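Long-range contacts in hypothetical protein (Pseudomonas aeruginosa, PDB 2H9F), which probably isomerises methylaconitate, as a member of the PrpF family: residues M214-V222 and A256-I264; K278-Y288 and A298-S309. All coordinates share one frame; numbering follows the deposited sequence.

Contact 1: residues M214-V222 and A256-I264; sequences MINAGIPTV and AGALRMGLI
Met214 and Met261, both modelled as selenomethionine, carry much of the packing between a β-hairpin and the C-terminal end of helix 244-260. Met214 lays its CB 3.6 Å from CG of Met261, the two chains crossing at a slant. Its SE lies 3.7 Å from CG of Arg260, and the bend at the last torsion (chi3 -81°) turns the terminal CE alongside the same methylene, at 3.8 Å from Arg260 CG; the two side chains run at about a right angle. The guanidinium of Arg260 leads away from the selenium to a salt bridge with Asp200, and the side chain meets Met214 through CB and CG. At Ile215 the backbone is what matters: its O lies 3.6 Å from CE of Met261, whose own bend (chi3 92°) tucks the methyl against the paired strands. Beyond the turn, Pro220 offers CB to two partners, Leu263 CD1 at 3.7 Å and Met261 CE at 3.9 Å. Val222 closes the row, with CG2 3.8 Å from Gly257 CA; the lack of a side chain on the glycine lets the helix come this near. No hydrogen bond spans the interface. Ile215 and Thr221 point to the other side of the hairpin, toward helix 319-330, so the hairpin lies between two helices. The segment 256-264 itself leaves its helix through a Schellman motif at Gly262, and the whole is apolar α/β packing of a hairpin against a helix end.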
HETATM    1  N   MSE A 214      33.101  10.703  18.702  1.00 35.80           N
HETATM    2  CA  MSE A 214      31.737  10.785  19.169  1.00 35.93           C
HETATM    3  C   MSE A 214      31.195  12.116  18.639  1.00 37.46           C
HETATM    4  O   MSE A 214      31.661  13.177  19.030  1.00 36.40           O
HETATM    5  CB  MSE A 214      31.711  10.716  20.692  1.00 34.55           C
HETATM    6  CG  MSE A 214      31.974   9.312  21.224  1.00 36.70           C
HETATM    7 SE   MSE A 214      32.393   9.237  23.069  0.70 35.70          SE
HETATM    8  CE  MSE A 214      34.324   9.720  22.949  1.00 38.96           C
ATOM      9  N   ILE A 215      30.274  12.026  17.686  1.00 37.81           N
ATOM     10  CA  ILE A 215      29.783  13.157  16.933  1.00 37.14           C
ATOM     11  C   ILE A 215      28.239  13.207  16.981  1.00 38.24           C
ATOM     12  O   ILE A 215      27.552  12.197  16.850  1.00 40.95           O
ATOM     13  CB  ILE A 215      30.321  13.116  15.452  1.00 38.23           C
ATOM     14  CG1 ILE A 215      29.940  14.398  14.693  1.00 40.51           C
ATOM     15  CG2 ILE A 215      29.843  11.908  14.719  1.00 36.28           C
ATOM     16  CD1 ILE A 215      30.699  14.642  13.404  1.00 35.68           C
ATOM     17  N   ASN A 216      27.710  14.402  17.190  1.00 39.04           N
ATOM     18  CA  ASN A 216      26.282  14.643  17.127  1.00 40.35           C
ATOM     19  C   ASN A 216      25.973  15.385  15.827  1.00 38.46           C
ATOM     20  O   ASN A 216      26.026  16.600  15.776  1.00 40.97           O
ATOM     21  CB  ASN A 216      25.843  15.436  18.364  1.00 40.78           C
ATOM     22  CG  ASN A 216      24.355  15.609  18.446  1.00 47.50           C
ATOM     23  OD1 ASN A 216      23.582  14.931  17.733  1.00 56.97           O
ATOM     24  ND2 ASN A 216      23.927  16.537  19.299  1.00 51.12           N
ATOM     25  N   ALA A 217      25.710  14.638  14.761  1.00 40.58           N
ATOM     26  CA  ALA A 217      25.452  15.211  13.437  1.00 41.47           C
ATOM     27  C   ALA A 217      24.684  14.163  12.687  1.00 41.21           C
ATOM     28  O   ALA A 217      25.188  13.078  12.509  1.00 42.43           O
ATOM     29  CB  ALA A 217      26.751  15.526  12.694  1.00 40.79           C
ATOM     30  N   GLY A 218      23.459  14.474  12.294  1.00 41.66           N
ATOM     31  CA  GLY A 218      22.527  13.475  11.780  1.00 42.27           C
ATOM     32  C   GLY A 218      21.890  12.760  12.954  1.00 42.57           C
ATOM     33  O   GLY A 218      20.669  12.861  13.181  1.00 41.17           O
ATOM     34  N   ILE A 219      22.732  12.042  13.696  1.00 41.70           N
ATOM     35  CA  ILE A 219      22.326  11.312  14.883  1.00 41.51           C
ATOM     36  C   ILE A 219      23.585  11.169  15.737  1.00 40.91           C
ATOM     37  O   ILE A 219      24.665  11.082  15.196  1.00 38.20           O
ATOM     38  CB  ILE A 219      21.725   9.948  14.499  1.00 42.07           C
ATOM     39  CG1 ILE A 219      21.004   9.322  15.696  1.00 43.87           C
ATOM     40  CG2 ILE A 219      22.762   9.000  13.969  1.00 38.81           C
ATOM     41  CD1 ILE A 219      19.910   8.311  15.294  1.00 40.91           C
ATOM     42  N   PRO A 220      23.463  11.201  17.072  1.00 40.07           N
ATOM     43  CA  PRO A 220      24.641  10.909  17.894  1.00 39.21           C
ATOM     44  C   PRO A 220      25.221   9.541  17.526  1.00 40.52           C
ATOM     45  O   PRO A 220      24.494   8.553  17.525  1.00 42.19           O
ATOM     46  CB  PRO A 220      24.077  10.920  19.310  1.00 40.67           C
ATOM     47  CG  PRO A 220      22.973  11.925  19.216  1.00 40.62           C
ATOM     48  CD  PRO A 220      22.304  11.471  17.915  1.00 40.42           C
ATOM     49  N   THR A 221      26.488   9.525  17.125  1.00 38.02           N
ATOM     50  CA  THR A 221      27.162   8.336  16.696  1.00 38.71           C
ATOM     51  C   THR A 221      28.538   8.229  17.357  1.00 38.85           C
ATOM     52  O   THR A 221      29.283   9.215  17.470  1.00 38.35           O
ATOM     53  CB  THR A 221      27.337   8.328  15.130  1.00 38.83           C
ATOM     54  OG1 THR A 221      26.086   8.648  14.500  1.00 38.21           O
ATOM     55  CG2 THR A 221      27.823   6.975  14.633  1.00 37.10           C
ATOM     56  N   VAL A 222      28.835   7.029  17.828  1.00 39.33           N
ATOM     57  CA  VAL A 222      30.152   6.652  18.293  1.00 40.15           C
ATOM     58  C   VAL A 222      30.865   5.884  17.192  1.00 39.71           C
ATOM     59  O   VAL A 222      30.429   4.799  16.785  1.00 41.59           O
ATOM     60  CB  VAL A 222      30.081   5.751  19.546  1.00 40.32           C
ATOM     61  CG1 VAL A 222      31.467   5.557  20.086  1.00 40.26           C
ATOM     62  CG2 VAL A 222      29.167   6.376  20.626  1.00 38.21           C
ATOM     63  N   ALA A 256      29.486   2.799  26.661  1.00 37.22           N
ATOM     64  CA  ALA A 256      30.633   3.603  27.061  1.00 37.88           C
ATOM     65  C   ALA A 256      30.615   4.990  26.368  1.00 38.60           C
ATOM     66  O   ALA A 256      30.774   6.021  27.023  1.00 40.02           O
ATOM     67  CB  ALA A 256      31.915   2.848  26.756  1.00 37.58           C
ATOM     68  N   GLY A 257      30.371   5.006  25.063  1.00 39.56           N
ATOM     69  CA  GLY A 257      30.250   6.265  24.306  1.00 39.73           C
ATOM     70  C   GLY A 257      29.049   7.091  24.716  1.00 40.71           C
ATOM     71  O   GLY A 257      29.139   8.322  24.792  1.00 41.54           O
ATOM     72  N   ALA A 258      27.927   6.428  25.003  1.00 39.99           N
ATOM     73  CA  ALA A 258      26.732   7.142  25.467  1.00 39.30           C
ATOM     74  C   ALA A 258      27.027   7.864  26.737  1.00 41.07           C
ATOM     75  O   ALA A 258      26.588   8.994  26.934  1.00 37.53           O
ATOM     76  CB  ALA A 258      25.601   6.189  25.711  1.00 39.36           C
ATOM     77  N   LEU A 259      27.709   7.162  27.635  1.00 42.93           N
ATOM     78  CA  LEU A 259      28.093   7.727  28.919  1.00 43.29           C
ATOM     79  C   LEU A 259      28.994   8.931  28.713  1.00 44.54           C
ATOM     80  O   LEU A 259      28.760  10.004  29.269  1.00 43.76           O
ATOM     81  CB  LEU A 259      28.829   6.690  29.774  1.00 43.75           C
ATOM     82  CG  LEU A 259      27.937   5.817  30.657  1.00 43.35           C
ATOM     83  CD1 LEU A 259      28.655   4.534  31.007  1.00 42.31           C
ATOM     84  CD2 LEU A 259      27.501   6.581  31.908  1.00 40.49           C
ATOM     85  N   ARG A 260      30.028   8.738  27.911  1.00 44.50           N
ATOM     86  CA  ARG A 260      31.020   9.774  27.652  1.00 45.81           C
ATOM     87  C   ARG A 260      30.413  10.986  26.908  1.00 45.65           C
ATOM     88  O   ARG A 260      30.851  12.112  27.120  1.00 44.97           O
ATOM     89  CB  ARG A 260      32.186   9.149  26.874  1.00 47.33           C
ATOM     90  CG  ARG A 260      33.327  10.069  26.558  1.00 50.29           C
ATOM     91  CD  ARG A 260      34.073  10.532  27.787  1.00 51.79           C
ATOM     92  NE  ARG A 260      35.347  11.138  27.388  1.00 54.21           N
ATOM     93  CZ  ARG A 260      35.673  12.437  27.504  1.00 60.66           C
ATOM     94  NH1 ARG A 260      34.832  13.373  27.999  1.00 54.41           N
ATOM     95  NH2 ARG A 260      36.888  12.814  27.097  1.00 64.01           N
HETATM   96  N   MSE A 261      29.406  10.746  26.060  1.00 44.33           N
HETATM   97  CA  MSE A 261      28.706  11.813  25.339  1.00 44.04           C
HETATM   98  C   MSE A 261      27.662  12.530  26.204  1.00 46.22           C
HETATM   99  O   MSE A 261      27.044  13.523  25.760  1.00 50.77           O
HETATM  100  CB  MSE A 261      27.999  11.241  24.111  1.00 43.79           C
HETATM  101  CG  MSE A 261      28.935  10.824  23.015  1.00 42.84           C
HETATM  102 SE   MSE A 261      28.037  10.006  21.576  0.70 39.90          SE
HETATM  103  CE  MSE A 261      27.719  11.545  20.434  1.00 37.09           C
ATOM    104  N   GLY A 262      27.429  12.031  27.413  1.00 46.49           N
ATOM    105  CA  GLY A 262      26.439  12.648  28.317  1.00 46.18           C
ATOM    106  C   GLY A 262      24.987  12.304  27.977  1.00 46.77           C
ATOM    107  O   GLY A 262      24.055  12.912  28.502  1.00 44.91           O
ATOM    108  N   LEU A 263      24.785  11.317  27.113  1.00 45.70           N
ATOM    109  CA  LEU A 263      23.442  10.898  26.701  1.00 46.93           C
ATOM    110  C   LEU A 263      22.742  10.039  27.761  1.00 48.67           C
ATOM    111  O   LEU A 263      21.507   9.935  27.766  1.00 50.03           O
ATOM    112  CB  LEU A 263      23.510  10.127  25.381  1.00 46.46           C
ATOM    113  CG  LEU A 263      23.922  10.949  24.154  1.00 44.97           C
ATOM    114  CD1 LEU A 263      24.172  10.032  22.949  1.00 40.68           C
ATOM    115  CD2 LEU A 263      22.859  12.022  23.843  1.00 41.59           C
ATOM    116  N   ILE A 264      23.533   9.403  28.629  1.00 48.65           N
ATOM    117  CA  ILE A 264      23.017   8.719  29.813  1.00 47.16           C
ATOM    118  C   ILE A 264      23.921   9.002  30.999  1.00 48.83           C
ATOM    119  O   ILE A 264      25.123   9.235  30.843  1.00 46.96           O
ATOM    120  CB  ILE A 264      22.875   7.190  29.605  1.00 45.72           C
ATOM    121  CG1 ILE A 264      24.218   6.527  29.254  1.00 46.94           C
ATOM    122  CG2 ILE A 264      21.872   6.907  28.509  1.00 46.92           C
ATOM    123  CD1 ILE A 264      24.105   5.055  28.900  1.00 40.70           C
TER

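Contact 2: residues K278-Y288 and A298-S309; sequences KIAFVAPPRDY and AGDIDLLVRALS. With SO4 (sulfate ion), chain F.
Phe281 and Arg306 face each other as a hydrogen-bonded pair in two antiparallel neighbouring strands, 278-283 and 303-309, whose axes approach to 4.6 Å at 162°. Backbone bonds link Phe281 with Arg306 and Ala283 with Leu304 in both directions. Past the strand end, Asp287 OD1 takes the N-H of Ala298 at 2.6 Å, met almost head-on, which ties the two extensions together.

Apolar contacts fall on both faces. Ala280 and Val282 meet Ala307 and Val305 on one; on the other Ile279 CG2 lies beside Leu308 CB, and Leu304 CD2 comes within 3.4 Å of Tyr288 CE1. Pro285 packs its CB on Ile301.

Arg306 serves two rings. Its CB sits over one face of Phe281, 3.6 Å from the centroid, a CH-pi contact reached because chi1 of 50° folds the ring back across the neighbouring strand. Its guanidinium makes an off-centre cation-pi contact with Tyr288, NH2 over the ring face, while NE and NH2 also bond to the carbonyls of Glu235 and Thr234.

At the opposite end, Lys278 NZ donates to Ser309 OG at 2.7 Å and to sulfate O4 at 2.8 Å.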
ATOM      1  N   LYS A 278      24.170   5.686  17.916  1.00 37.34           N
ATOM      2  CA  LYS A 278      24.563   4.539  17.091  1.00 38.29           C
ATOM      3  C   LYS A 278      26.042   4.217  17.309  1.00 39.07           C
ATOM      4  O   LYS A 278      26.773   5.023  17.890  1.00 37.46           O
ATOM      5  CB  LYS A 278      24.303   4.819  15.615  1.00 37.87           C
ATOM      6  CG  LYS A 278      22.839   5.222  15.307  1.00 43.46           C
ATOM      7  CD  LYS A 278      21.831   4.220  15.841  1.00 42.98           C
ATOM      8  CE  LYS A 278      20.408   4.377  15.261  1.00 43.01           C
ATOM      9  NZ  LYS A 278      19.454   3.306  15.820  1.00 42.12           N
ATOM     10  N   ILE A 279      26.473   3.045  16.832  1.00 39.75           N
ATOM     11  CA  ILE A 279      27.837   2.574  16.977  1.00 38.68           C
ATOM     12  C   ILE A 279      28.255   2.074  15.608  1.00 40.49           C
ATOM     13  O   ILE A 279      27.539   1.303  14.982  1.00 39.01           O
ATOM     14  CB  ILE A 279      27.980   1.433  18.062  1.00 41.42           C
ATOM     15  CG1 ILE A 279      29.378   0.806  18.085  1.00 35.89           C
ATOM     16  CG2 ILE A 279      26.973   0.314  17.880  1.00 40.35           C
ATOM     17  CD1 ILE A 279      30.461   1.737  18.574  1.00 41.46           C
ATOM     18  N   ALA A 280      29.397   2.553  15.120  1.00 38.76           N
ATOM     19  CA  ALA A 280      29.870   2.131  13.793  1.00 36.75           C
ATOM     20  C   ALA A 280      31.381   2.044  13.830  1.00 37.54           C
ATOM     21  O   ALA A 280      32.041   2.713  14.624  1.00 36.51           O
ATOM     22  CB  ALA A 280      29.436   3.132  12.733  1.00 37.27           C
ATOM     23  N   PHE A 281      31.925   1.209  12.957  1.00 36.21           N
ATOM     24  CA  PHE A 281      33.337   1.081  12.851  1.00 36.76           C
ATOM     25  C   PHE A 281      33.728   1.319  11.415  1.00 35.12           C
ATOM     26  O   PHE A 281      32.994   0.937  10.501  1.00 35.51           O
ATOM     27  CB  PHE A 281      33.874  -0.271  13.367  1.00 36.18           C
ATOM     28  CG  PHE A 281      33.174  -1.500  12.835  1.00 36.89           C
ATOM     29  CD1 PHE A 281      31.944  -1.891  13.329  1.00 35.75           C
ATOM     30  CD2 PHE A 281      33.809  -2.344  11.894  1.00 34.17           C
ATOM     31  CE1 PHE A 281      31.329  -3.071  12.869  1.00 35.80           C
ATOM     32  CE2 PHE A 281      33.192  -3.503  11.421  1.00 36.95           C
ATOM     33  CZ  PHE A 281      31.971  -3.873  11.900  1.00 37.91           C
ATOM     34  N   VAL A 282      34.895   1.945  11.270  1.00 36.97           N
ATOM     35  CA  VAL A 282      35.424   2.420   9.995  1.00 37.85           C
ATOM     36  C   VAL A 282      36.792   1.826   9.676  1.00 36.68           C
ATOM     37  O   VAL A 282      37.546   1.401  10.567  1.00 35.33           O
ATOM     38  CB  VAL A 282      35.527   3.985   9.994  1.00 37.10           C
ATOM     39  CG1 VAL A 282      34.174   4.589  10.291  1.00 30.33           C
ATOM     40  CG2 VAL A 282      36.585   4.492  10.963  1.00 38.51           C
ATOM     41  N   ALA A 283      37.125   1.843   8.392  1.00 38.51           N
ATOM     42  CA  ALA A 283      38.394   1.353   7.934  1.00 37.65           C
ATOM     43  C   ALA A 283      38.751   1.995   6.592  1.00 38.98           C
ATOM     44  O   ALA A 283      37.892   2.434   5.828  1.00 37.04           O
ATOM     45  CB  ALA A 283      38.371  -0.167   7.795  1.00 41.14           C
ATOM     46  N   PRO A 284      40.041   2.049   6.294  1.00 40.05           N
ATOM     47  CA  PRO A 284      40.420   2.429   4.943  1.00 39.23           C
ATOM     48  C   PRO A 284      39.871   1.424   3.963  1.00 40.45           C
ATOM     49  O   PRO A 284      39.550   0.308   4.348  1.00 42.05           O
ATOM     50  CB  PRO A 284      41.931   2.375   4.947  1.00 38.34           C
ATOM     51  CG  PRO A 284      42.351   2.012   6.322  1.00 42.76           C
ATOM     52  CD  PRO A 284      41.182   1.744   7.173  1.00 40.39           C
ATOM     53  N   PRO A 285      39.781   1.820   2.698  1.00 41.08           N
ATOM     54  CA  PRO A 285      39.200   0.984   1.688  1.00 39.77           C
ATOM     55  C   PRO A 285      39.941  -0.309   1.415  1.00 41.39           C
ATOM     56  O   PRO A 285      41.146  -0.397   1.473  1.00 38.93           O
ATOM     57  CB  PRO A 285      39.157   1.882   0.455  1.00 40.69           C
ATOM     58  CG  PRO A 285      39.941   3.046   0.744  1.00 41.90           C
ATOM     59  CD  PRO A 285      40.173   3.145   2.190  1.00 41.72           C
ATOM     60  N   ARG A 286      39.160  -1.305   1.066  1.00 43.37           N
ATOM     61  CA  ARG A 286      39.605  -2.649   0.920  1.00 42.97           C
ATOM     62  C   ARG A 286      38.561  -3.236   0.017  1.00 40.92           C
ATOM     63  O   ARG A 286      37.379  -2.951   0.164  1.00 36.12           O
ATOM     64  CB  ARG A 286      39.496  -3.349   2.258  1.00 45.95           C
ATOM     65  CG  ARG A 286      40.731  -4.045   2.725  1.00 54.90           C
ATOM     66  CD  ARG A 286      40.863  -3.886   4.222  1.00 62.20           C
ATOM     67  NE  ARG A 286      42.189  -3.366   4.565  1.00 71.32           N
ATOM     68  CZ  ARG A 286      42.431  -2.528   5.577  1.00 75.36           C
ATOM     69  NH1 ARG A 286      41.434  -2.107   6.358  1.00 74.56           N
ATOM     70  NH2 ARG A 286      43.676  -2.096   5.800  1.00 75.65           N
ATOM     71  N   ASP A 287      38.988  -4.069  -0.907  1.00 33.22           N
ATOM     72  CA  ASP A 287      38.072  -4.848  -1.677  1.00 36.12           C
ATOM     73  C   ASP A 287      37.284  -5.776  -0.785  1.00 35.41           C
ATOM     74  O   ASP A 287      37.831  -6.374   0.152  1.00 35.39           O
ATOM     75  CB  ASP A 287      38.829  -5.773  -2.664  1.00 29.00           C
ATOM     76  CG  ASP A 287      39.695  -5.040  -3.656  1.00 37.01           C
ATOM     77  OD1 ASP A 287      39.709  -3.810  -3.694  1.00 39.28           O
ATOM     78  OD2 ASP A 287      40.380  -5.732  -4.434  1.00 27.81           O
ATOM     79  N   TYR A 288      36.010  -5.946  -1.127  1.00 41.78           N
ATOM     80  CA  TYR A 288      35.151  -6.947  -0.478  1.00 42.52           C
ATOM     81  C   TYR A 288      34.003  -7.357  -1.373  1.00 44.36           C
ATOM     82  O   TYR A 288      33.650  -6.624  -2.289  1.00 43.90           O
ATOM     83  CB  TYR A 288      34.598  -6.417   0.835  1.00 41.69           C
ATOM     84  CG  TYR A 288      33.638  -5.261   0.715  1.00 38.36           C
ATOM     85  CD1 TYR A 288      34.082  -3.992   0.414  1.00 34.97           C
ATOM     86  CD2 TYR A 288      32.276  -5.435   0.951  1.00 41.59           C
ATOM     87  CE1 TYR A 288      33.175  -2.919   0.318  1.00 42.52           C
ATOM     88  CE2 TYR A 288      31.380  -4.370   0.873  1.00 35.00           C
ATOM     89  CZ  TYR A 288      31.832  -3.124   0.558  1.00 35.37           C
ATOM     90  OH  TYR A 288      30.935  -2.079   0.464  1.00 40.43           O
ATOM     91  N   ALA A 298      38.511  -1.474  -3.790  1.00 40.56           N
ATOM     92  CA  ALA A 298      39.041  -0.447  -2.923  1.00 40.50           C
ATOM     93  C   ALA A 298      39.127   0.886  -3.641  1.00 39.86           C
ATOM     94  O   ALA A 298      38.827   1.924  -3.076  1.00 40.18           O
ATOM     95  CB  ALA A 298      40.441  -0.868  -2.425  1.00 41.51           C
ATOM     96  N   GLY A 299      39.505   0.846  -4.909  1.00 40.67           N
ATOM     97  CA  GLY A 299      39.647   2.051  -5.734  1.00 40.82           C
ATOM     98  C   GLY A 299      38.339   2.793  -5.973  1.00 41.18           C
ATOM     99  O   GLY A 299      38.338   3.970  -6.333  1.00 42.33           O
ATOM    100  N   ASP A 300      37.227   2.104  -5.765  1.00 38.34           N
ATOM    101  CA  ASP A 300      35.937   2.662  -6.029  1.00 39.34           C
ATOM    102  C   ASP A 300      35.385   3.413  -4.833  1.00 36.95           C
ATOM    103  O   ASP A 300      34.376   4.051  -4.951  1.00 39.21           O
ATOM    104  CB  ASP A 300      34.942   1.549  -6.338  1.00 39.29           C
ATOM    105  CG  ASP A 300      35.223   0.830  -7.653  1.00 41.05           C
ATOM    106  OD1 ASP A 300      35.985   1.356  -8.501  1.00 40.51           O
ATOM    107  OD2 ASP A 300      34.609  -0.261  -7.813  1.00 43.84           O
ATOM    108  N   ILE A 301      35.989   3.252  -3.662  1.00 38.43           N
ATOM    109  CA  ILE A 301      35.458   3.842  -2.443  1.00 35.90           C
ATOM    110  C   ILE A 301      36.557   4.601  -1.722  1.00 36.00           C
ATOM    111  O   ILE A 301      37.730   4.366  -1.955  1.00 36.05           O
ATOM    112  CB  ILE A 301      34.831   2.780  -1.482  1.00 37.24           C
ATOM    113  CG1 ILE A 301      35.779   1.590  -1.247  1.00 36.99           C
ATOM    114  CG2 ILE A 301      33.467   2.268  -2.019  1.00 34.88           C
ATOM    115  CD1 ILE A 301      35.409   0.743  -0.048  1.00 35.43           C
ATOM    116  N   ASP A 302      36.151   5.488  -0.822  1.00 34.77           N
ATOM    117  CA  ASP A 302      37.061   6.260   0.002  1.00 34.24           C
ATOM    118  C   ASP A 302      37.290   5.625   1.371  1.00 35.54           C
ATOM    119  O   ASP A 302      38.333   5.832   1.980  1.00 36.44           O
ATOM    120  CB  ASP A 302      36.522   7.678   0.169  1.00 34.01           C
ATOM    121  CG  ASP A 302      36.467   8.456  -1.140  1.00 36.96           C
ATOM    122  OD1 ASP A 302      37.545   8.739  -1.735  1.00 42.62           O
ATOM    123  OD2 ASP A 302      35.350   8.804  -1.594  1.00 35.84           O
ATOM    124  N   LEU A 303      36.311   4.875   1.882  1.00 33.48           N
ATOM    125  CA  LEU A 303      36.460   4.190   3.142  1.00 33.30           C
ATOM    126  C   LEU A 303      35.370   3.130   3.289  1.00 35.92           C
ATOM    127  O   LEU A 303      34.441   3.057   2.490  1.00 34.42           O
ATOM    128  CB  LEU A 303      36.329   5.166   4.287  1.00 34.62           C
ATOM    129  CG  LEU A 303      34.966   5.794   4.559  1.00 37.08           C
ATOM    130  CD1 LEU A 303      34.999   6.406   5.950  1.00 30.34           C
ATOM    131  CD2 LEU A 303      34.515   6.817   3.472  1.00 33.19           C
ATOM    132  N   LEU A 304      35.505   2.312   4.320  1.00 34.57           N
ATOM    133  CA  LEU A 304      34.488   1.321   4.670  1.00 33.44           C
ATOM    134  C   LEU A 304      33.844   1.819   5.938  1.00 32.48           C
ATOM    135  O   LEU A 304      34.542   2.318   6.792  1.00 32.07           O
ATOM    136  CB  LEU A 304      35.125  -0.010   4.997  1.00 34.63           C
ATOM    137  CG  LEU A 304      35.829  -0.736   3.819  1.00 31.51           C
ATOM    138  CD1 LEU A 304      36.857  -1.740   4.374  1.00 36.46           C
ATOM    139  CD2 LEU A 304      34.762  -1.381   2.967  1.00 34.31           C
ATOM    140  N   VAL A 305      32.549   1.604   6.055  1.00 32.29           N
ATOM    141  CA  VAL A 305      31.823   1.870   7.294  1.00 34.20           C
ATOM    142  C   VAL A 305      30.824   0.719   7.523  1.00 36.77           C
ATOM    143  O   VAL A 305      30.204   0.207   6.588  1.00 39.43           O
ATOM    144  CB  VAL A 305      31.086   3.192   7.281  1.00 34.12           C
ATOM    145  CG1 VAL A 305      30.492   3.496   8.705  1.00 27.78           C
ATOM    146  CG2 VAL A 305      32.006   4.342   6.856  1.00 34.87           C
ATOM    147  N   ARG A 306      30.733   0.291   8.780  1.00 40.36           N
ATOM    148  CA  ARG A 306      29.755  -0.697   9.215  1.00 38.25           C
ATOM    149  C   ARG A 306      29.074  -0.138  10.462  1.00 39.09           C
ATOM    150  O   ARG A 306      29.755   0.299  11.391  1.00 38.81           O
ATOM    151  CB  ARG A 306      30.471  -2.002   9.545  1.00 39.09           C
ATOM    152  CG  ARG A 306      31.208  -2.714   8.358  1.00 39.83           C
ATOM    153  CD  ARG A 306      30.198  -3.261   7.389  1.00 38.93           C
ATOM    154  NE  ARG A 306      30.762  -3.996   6.263  1.00 40.40           N
ATOM    155  CZ  ARG A 306      31.131  -3.474   5.095  1.00 40.98           C
ATOM    156  NH1 ARG A 306      31.129  -2.169   4.879  1.00 44.31           N
ATOM    157  NH2 ARG A 306      31.566  -4.284   4.141  1.00 38.68           N
ATOM    158  N   ALA A 307      27.742  -0.143  10.493  1.00 38.64           N
ATOM    159  CA  ALA A 307      27.020   0.396  11.633  1.00 38.86           C
ATOM    160  C   ALA A 307      26.038  -0.604  12.178  1.00 38.07           C
ATOM    161  O   ALA A 307      25.478  -1.389  11.447  1.00 34.10           O
ATOM    162  CB  ALA A 307      26.315   1.715  11.256  1.00 37.70           C
ATOM    163  N   LEU A 308      25.812  -0.545  13.486  1.00 39.54           N
ATOM    164  CA  LEU A 308      24.775  -1.342  14.120  1.00 39.41           C
ATOM    165  C   LEU A 308      23.604  -0.433  14.426  1.00 40.45           C
ATOM    166  O   LEU A 308      23.791   0.719  14.809  1.00 35.89           O
ATOM    167  CB  LEU A 308      25.270  -1.983  15.425  1.00 39.04           C
ATOM    168  CG  LEU A 308      26.239  -3.153  15.282  1.00 41.35           C
ATOM    169  CD1 LEU A 308      27.639  -2.641  15.168  1.00 40.77           C
ATOM    170  CD2 LEU A 308      26.155  -4.138  16.456  1.00 39.19           C
ATOM    171  N   SER A 309      22.393  -0.946  14.239  1.00 39.47           N
ATOM    172  CA  SER A 309      21.205  -0.267  14.770  1.00 38.84           C
ATOM    173  C   SER A 309      20.366  -1.282  15.572  1.00 38.24           C
ATOM    174  O   SER A 309      20.204  -2.433  15.169  1.00 37.75           O
ATOM    175  CB  SER A 309      20.360   0.350  13.656  1.00 38.90           C
ATOM    176  OG  SER A 309      19.296   1.127  14.215  1.00 37.54           O
TER
HETATM  177  S   SO4 F 400      16.434   5.381  15.166  1.00 73.89           S
HETATM  178  O1  SO4 F 400      16.306   6.452  16.172  1.00 76.65           O
HETATM  179  O2  SO4 F 400      15.217   5.212  14.362  1.00 69.99           O
HETATM  180  O3  SO4 F 400      17.464   5.844  14.233  1.00 77.48           O
HETATM  181  O4  SO4 F 400      16.799   4.114  15.842  1.00 70.89           O

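Overall arrangement
Contact 1 and contact 2 have centres about 20 Å apart and follow one another along the chain, yet they share a seam. Strand 220-225 of the hairpin in contact 1 runs parallel to strand 278-283 of contact 2, and Lys278 probably bonds to it twice: its N to Pro220 O and its O to Val222 N, each 2.9 Å. Helix 244-260 also serves both, since its end packs on the hairpin in contact 1 while Leu247 and Phe250 touch Leu308 in contact 2. The sulfate, probably from the crystallisation liquor, is held by Lys278 and His275 at the end of contact 2 nearest this seam.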